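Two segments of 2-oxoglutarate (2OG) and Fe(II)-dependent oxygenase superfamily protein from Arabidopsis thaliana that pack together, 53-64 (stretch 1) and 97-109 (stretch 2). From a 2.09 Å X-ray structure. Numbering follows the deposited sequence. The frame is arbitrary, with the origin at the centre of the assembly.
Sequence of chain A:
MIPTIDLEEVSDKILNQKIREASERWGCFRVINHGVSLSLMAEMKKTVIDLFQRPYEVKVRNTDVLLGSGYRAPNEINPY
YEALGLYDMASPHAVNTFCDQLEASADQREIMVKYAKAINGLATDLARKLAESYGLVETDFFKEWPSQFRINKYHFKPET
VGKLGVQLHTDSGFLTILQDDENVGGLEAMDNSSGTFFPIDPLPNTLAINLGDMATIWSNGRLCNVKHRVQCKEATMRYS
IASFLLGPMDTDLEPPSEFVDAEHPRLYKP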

# COMPACT_ATOMS: atom_id res chain seq x y z
N GLN A 53 15.06 -7.96 -12.94
CA GLN A 53 15.90 -8.46 -14.01
C GLN A 53 16.70 -9.67 -13.57
O GLN A 53 17.49 -10.20 -14.34
N ARG A 54 16.49 -10.11 -12.33
CA ARG A 54 17.16 -11.31 -11.84
C ARG A 54 16.71 -12.50 -12.69
O ARG A 54 15.62 -12.47 -13.28
N PRO A 55 17.57 -13.53 -12.81
CA PRO A 55 17.18 -14.75 -13.53
C PRO A 55 15.84 -15.26 -13.02
O PRO A 55 15.55 -15.14 -11.83
N TYR A 56 15.03 -15.80 -13.91
CA TYR A 56 13.74 -16.33 -13.54
C TYR A 56 13.82 -17.34 -12.40
O TYR A 56 13.00 -17.36 -11.49
N GLU A 57 14.85 -18.17 -12.45
CA GLU A 57 14.94 -19.28 -11.53
C GLU A 57 15.36 -18.76 -10.15
O GLU A 57 15.07 -19.38 -9.12
N VAL A 58 15.96 -17.58 -10.13
CA VAL A 58 16.21 -16.87 -8.89
C VAL A 58 14.88 -16.29 -8.33
O VAL A 58 14.53 -16.49 -7.16
N LYS A 59 14.10 -15.62 -9.18
CA LYS A 59 12.84 -15.01 -8.73
C LYS A 59 11.87 -16.02 -8.16
O LYS A 59 11.22 -15.74 -7.16
N VAL A 60 11.83 -17.22 -8.74
CA VAL A 60 10.89 -18.25 -8.28
C VAL A 60 11.23 -18.73 -6.87
O VAL A 60 10.40 -19.37 -6.20
N ARG A 61 12.44 -18.41 -6.42
CA ARG A 61 12.90 -18.71 -5.06
C ARG A 61 12.21 -17.79 -4.01
O ARG A 61 12.24 -18.08 -2.81
N ASN A 62 11.59 -16.71 -4.47
CA ASN A 62 10.77 -15.85 -3.60
C ASN A 62 9.47 -16.58 -3.30
O ASN A 62 8.46 -16.39 -3.96
N THR A 63 9.51 -17.40 -2.26
CA THR A 63 8.42 -18.31 -1.99
C THR A 63 7.38 -17.68 -1.08
O THR A 63 7.68 -16.78 -0.30
N ASP A 64 6.14 -18.14 -1.20
CA ASP A 64 5.06 -17.66 -0.36
C ASP A 64 5.33 -17.96 1.12
O ASP A 64 6.04 -18.92 1.45
N THR A 97 15.87 -12.53 4.58
CA THR A 97 15.53 -13.76 3.89
C THR A 97 15.19 -13.49 2.43
O THR A 97 15.66 -14.19 1.53
N PHE A 98 14.37 -12.46 2.22
CA PHE A 98 14.01 -12.00 0.90
C PHE A 98 15.27 -11.59 0.12
O PHE A 98 15.43 -11.95 -1.04
N CYS A 99 16.16 -10.86 0.76
CA CYS A 99 17.40 -10.44 0.10
C CYS A 99 18.32 -11.63 -0.23
O CYS A 99 18.96 -11.65 -1.29
N ASP A 100 18.35 -12.62 0.65
CA ASP A 100 19.06 -13.86 0.37
C ASP A 100 18.50 -14.50 -0.89
O ASP A 100 19.27 -14.78 -1.82
N GLN A 101 17.17 -14.69 -0.93
CA GLN A 101 16.47 -15.32 -2.06
C GLN A 101 16.74 -14.64 -3.41
O GLN A 101 16.86 -15.30 -4.43
N LEU A 102 16.80 -13.31 -3.41
CA LEU A 102 16.91 -12.58 -4.67
C LEU A 102 18.34 -12.19 -5.00
O LEU A 102 18.59 -11.46 -5.99
N GLU A 103 19.27 -12.67 -4.17
CA GLU A 103 20.69 -12.38 -4.32
C GLU A 103 20.87 -10.89 -4.42
O GLU A 103 21.47 -10.36 -5.37
N ALA A 104 20.32 -10.20 -3.43
CA ALA A 104 20.49 -8.77 -3.36
C ALA A 104 21.97 -8.51 -3.11
O ALA A 104 22.63 -9.21 -2.35
N SER A 105 22.49 -7.50 -3.78
CA SER A 105 23.80 -7.01 -3.46
C SER A 105 23.78 -6.47 -2.03
O SER A 105 22.72 -6.32 -1.42
N ALA A 106 24.96 -6.16 -1.50
CA ALA A 106 25.09 -5.60 -0.15
C ALA A 106 24.33 -4.27 -0.03
O ALA A 106 23.64 -4.04 0.95
N ASP A 107 24.55 -3.39 -1.00
CA ASP A 107 23.91 -2.09 -1.07
C ASP A 107 22.40 -2.24 -1.12
O ASP A 107 21.67 -1.51 -0.45
N GLN A 108 21.96 -3.18 -1.96
CA GLN A 108 20.54 -3.40 -2.17
C GLN A 108 19.90 -3.92 -0.90
O GLN A 108 18.74 -3.61 -0.60
N ARG A 109 20.66 -4.70 -0.16
CA ARG A 109 20.16 -5.25 1.09
C ARG A 109 19.92 -4.11 2.04
O ARG A 109 18.88 -4.05 2.68

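The contact is organised around the carbonyls left free just after the first helix of stretch 2, where Glu103, with positive phi, forms a Schellman motif. Arg54, pointing toward stretch 2 with chi1 and chi2 both m, brings its guanidinium to this turn. Arg54 NH2 donates to Glu103 O in a very short bond of 2.4 Å and also to Gln108 OE1 (3.1 Å), both acceptors lying near the guanidinium plane; Arg54 NE makes a weak bond to Leu102 O (2.6 Å), and Arg54 NH1 is satisfied elsewhere in the structure. Gln108 (chi1 m, chi2 t) thus serves two donors, because its OE1 also accepts from Ser105 N at 2.9 Å, while Ser105 OG accepts a capping bond from Gln108 N (3.1 Å).

Arg61 (m, t, p) reaches the same turn from the type I turn, Lys59 to Asn62, farther along stretch 1: its NH2 forms a salt bridge with Glu103 OE2 (3.0 Å), the carboxylate being extended by an m, t rotamer. Gln101 O lies over one guanidinium face without a hydrogen bond. Between the arginines, Val58 (t) points inward, its CG1 4.3 Å from Leu102 CD1. Farther along, Asn62 (t) donates from ND2 to OE1 of Gln101 (m, t) at 3.3 Å, nearly linearly, with ND2 also at the edge of the Phe98 ring; Asn62 OD1 and ND2 both bond elsewhere in the structure. Gln101 NE2 makes no bond to Arg61 O, despite a 3.3 Å separation, because the angle is poor.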

# COMPACT_ATOMS: atom_id res chain seq x y z
CB GLN A 53 16.79 -7.34 -14.55
CG GLN A 53 16.01 -6.55 -15.58
CD GLN A 53 16.53 -5.17 -15.81
OE1 GLN A 53 17.57 -4.78 -15.27
NE2 GLN A 53 15.77 -4.38 -16.55
CB ARG A 54 16.83 -11.57 -10.37
CG ARG A 54 17.57 -10.70 -9.37
CD ARG A 54 19.07 -10.98 -9.33
NE ARG A 54 19.70 -10.41 -8.14
CZ ARG A 54 20.10 -9.14 -8.05
NH1 ARG A 54 19.94 -8.32 -9.07
NH2 ARG A 54 20.67 -8.70 -6.93
CB PRO A 55 18.32 -15.73 -13.22
CG PRO A 55 19.52 -14.82 -13.01
CD PRO A 55 18.97 -13.58 -12.33
CB TYR A 56 13.09 -16.96 -14.75
CG TYR A 56 11.65 -17.37 -14.59
CD1 TYR A 56 10.62 -16.44 -14.70
CD2 TYR A 56 11.31 -18.70 -14.35
CE1 TYR A 56 9.29 -16.82 -14.57
CE2 TYR A 56 9.98 -19.09 -14.22
CZ TYR A 56 8.98 -18.14 -14.33
OH TYR A 56 7.68 -18.53 -14.20
CB GLU A 57 15.86 -20.34 -12.13
CG GLU A 57 15.64 -21.75 -11.61
CD GLU A 57 16.14 -22.81 -12.61
OE1 GLU A 57 16.42 -22.43 -13.79
OE2 GLU A 57 16.18 -24.02 -12.27
CB VAL A 58 17.21 -15.72 -9.07
CG1 VAL A 58 17.30 -14.86 -7.80
CG2 VAL A 58 18.60 -16.26 -9.45
CB LYS A 59 12.18 -14.24 -9.87
CG LYS A 59 12.96 -12.99 -10.25
CD LYS A 59 12.21 -12.09 -11.24
CE LYS A 59 12.26 -12.60 -12.69
NZ LYS A 59 11.79 -11.52 -13.64
CB VAL A 60 10.85 -19.47 -9.26
CG1 VAL A 60 9.76 -20.47 -8.87
CG2 VAL A 60 10.58 -18.99 -10.69
CB ARG A 61 14.42 -18.57 -4.99
CG ARG A 61 15.19 -19.74 -5.59
CD ARG A 61 16.67 -19.42 -5.90
NE ARG A 61 17.39 -18.67 -4.87
CZ ARG A 61 18.66 -18.27 -5.00
NH1 ARG A 61 19.24 -17.59 -4.02
NH2 ARG A 61 19.35 -18.57 -6.10
CB ASN A 62 10.52 -14.48 -4.27
CG ASN A 62 9.66 -13.53 -3.41
OD1 ASN A 62 8.75 -12.89 -3.93
ND2 ASN A 62 9.95 -13.44 -2.11
CB THR A 63 8.93 -19.62 -1.36
OG1 THR A 63 7.83 -20.47 -1.04
CG2 THR A 63 9.67 -19.33 -0.10
CB ASP A 64 3.74 -18.28 -0.80
CG ASP A 64 3.20 -17.62 -2.04
OD1 ASP A 64 3.91 -16.77 -2.62
OD2 ASP A 64 2.07 -17.96 -2.46
CB THR A 97 14.35 -14.43 4.57
OG1 THR A 97 14.75 -14.78 5.89
CG2 THR A 97 13.88 -15.66 3.77
CB PHE A 98 13.03 -10.83 1.04
CG PHE A 98 12.61 -10.23 -0.26
CD1 PHE A 98 11.56 -10.78 -0.99
CD2 PHE A 98 13.22 -9.08 -0.74
CE1 PHE A 98 11.16 -10.22 -2.20
CE2 PHE A 98 12.82 -8.52 -1.95
CZ PHE A 98 11.78 -9.08 -2.67
CB CYS A 99 18.12 -9.41 0.95
SG CYS A 99 17.27 -7.81 0.95
CB ASP A 100 18.97 -14.83 1.55
CG ASP A 100 19.65 -14.28 2.81
OD1 ASP A 100 20.41 -13.29 2.70
OD2 ASP A 100 19.43 -14.84 3.91
CB GLN A 101 14.94 -15.36 -1.81
CG GLN A 101 14.47 -16.32 -0.69
CD GLN A 101 12.97 -16.21 -0.36
OE1 GLN A 101 12.29 -15.27 -0.76
NE2 GLN A 101 12.47 -17.18 0.38
CB LEU A 102 16.05 -11.32 -4.63
CG LEU A 102 14.60 -11.45 -5.06
CD1 LEU A 102 14.47 -11.95 -6.49
CD2 LEU A 102 13.87 -12.35 -4.11
CB GLU A 103 21.28 -13.07 -5.54
CG GLU A 103 21.07 -14.56 -5.47
CD GLU A 103 21.49 -15.28 -6.74
OE1 GLU A 103 21.77 -14.60 -7.76
OE2 GLU A 103 21.50 -16.54 -6.71
CB ALA A 104 19.63 -8.17 -2.25
CB SER A 105 24.19 -5.94 -4.46
OG SER A 105 23.50 -4.73 -4.19
CB ALA A 106 26.58 -5.40 0.21
CB ASP A 107 24.37 -1.32 -2.31
CG ASP A 107 25.68 -0.58 -2.09
OD1 ASP A 107 26.33 -0.77 -1.03
OD2 ASP A 107 26.05 0.21 -3.00
CB GLN A 108 20.33 -4.39 -3.29
CG GLN A 108 20.38 -3.76 -4.64
CD GLN A 108 20.56 -4.78 -5.74
OE1 GLN A 108 20.66 -5.99 -5.49
NE2 GLN A 108 20.52 -4.30 -6.98
CB ARG A 109 21.13 -6.26 1.70
CG ARG A 109 20.65 -6.86 3.00
CD ARG A 109 21.60 -7.92 3.51
NE ARG A 109 21.85 -8.94 2.50
CZ ARG A 109 21.26 -10.13 2.49
NH1 ARG A 109 20.37 -10.43 3.43
NH2 ARG A 109 21.54 -11.01 1.54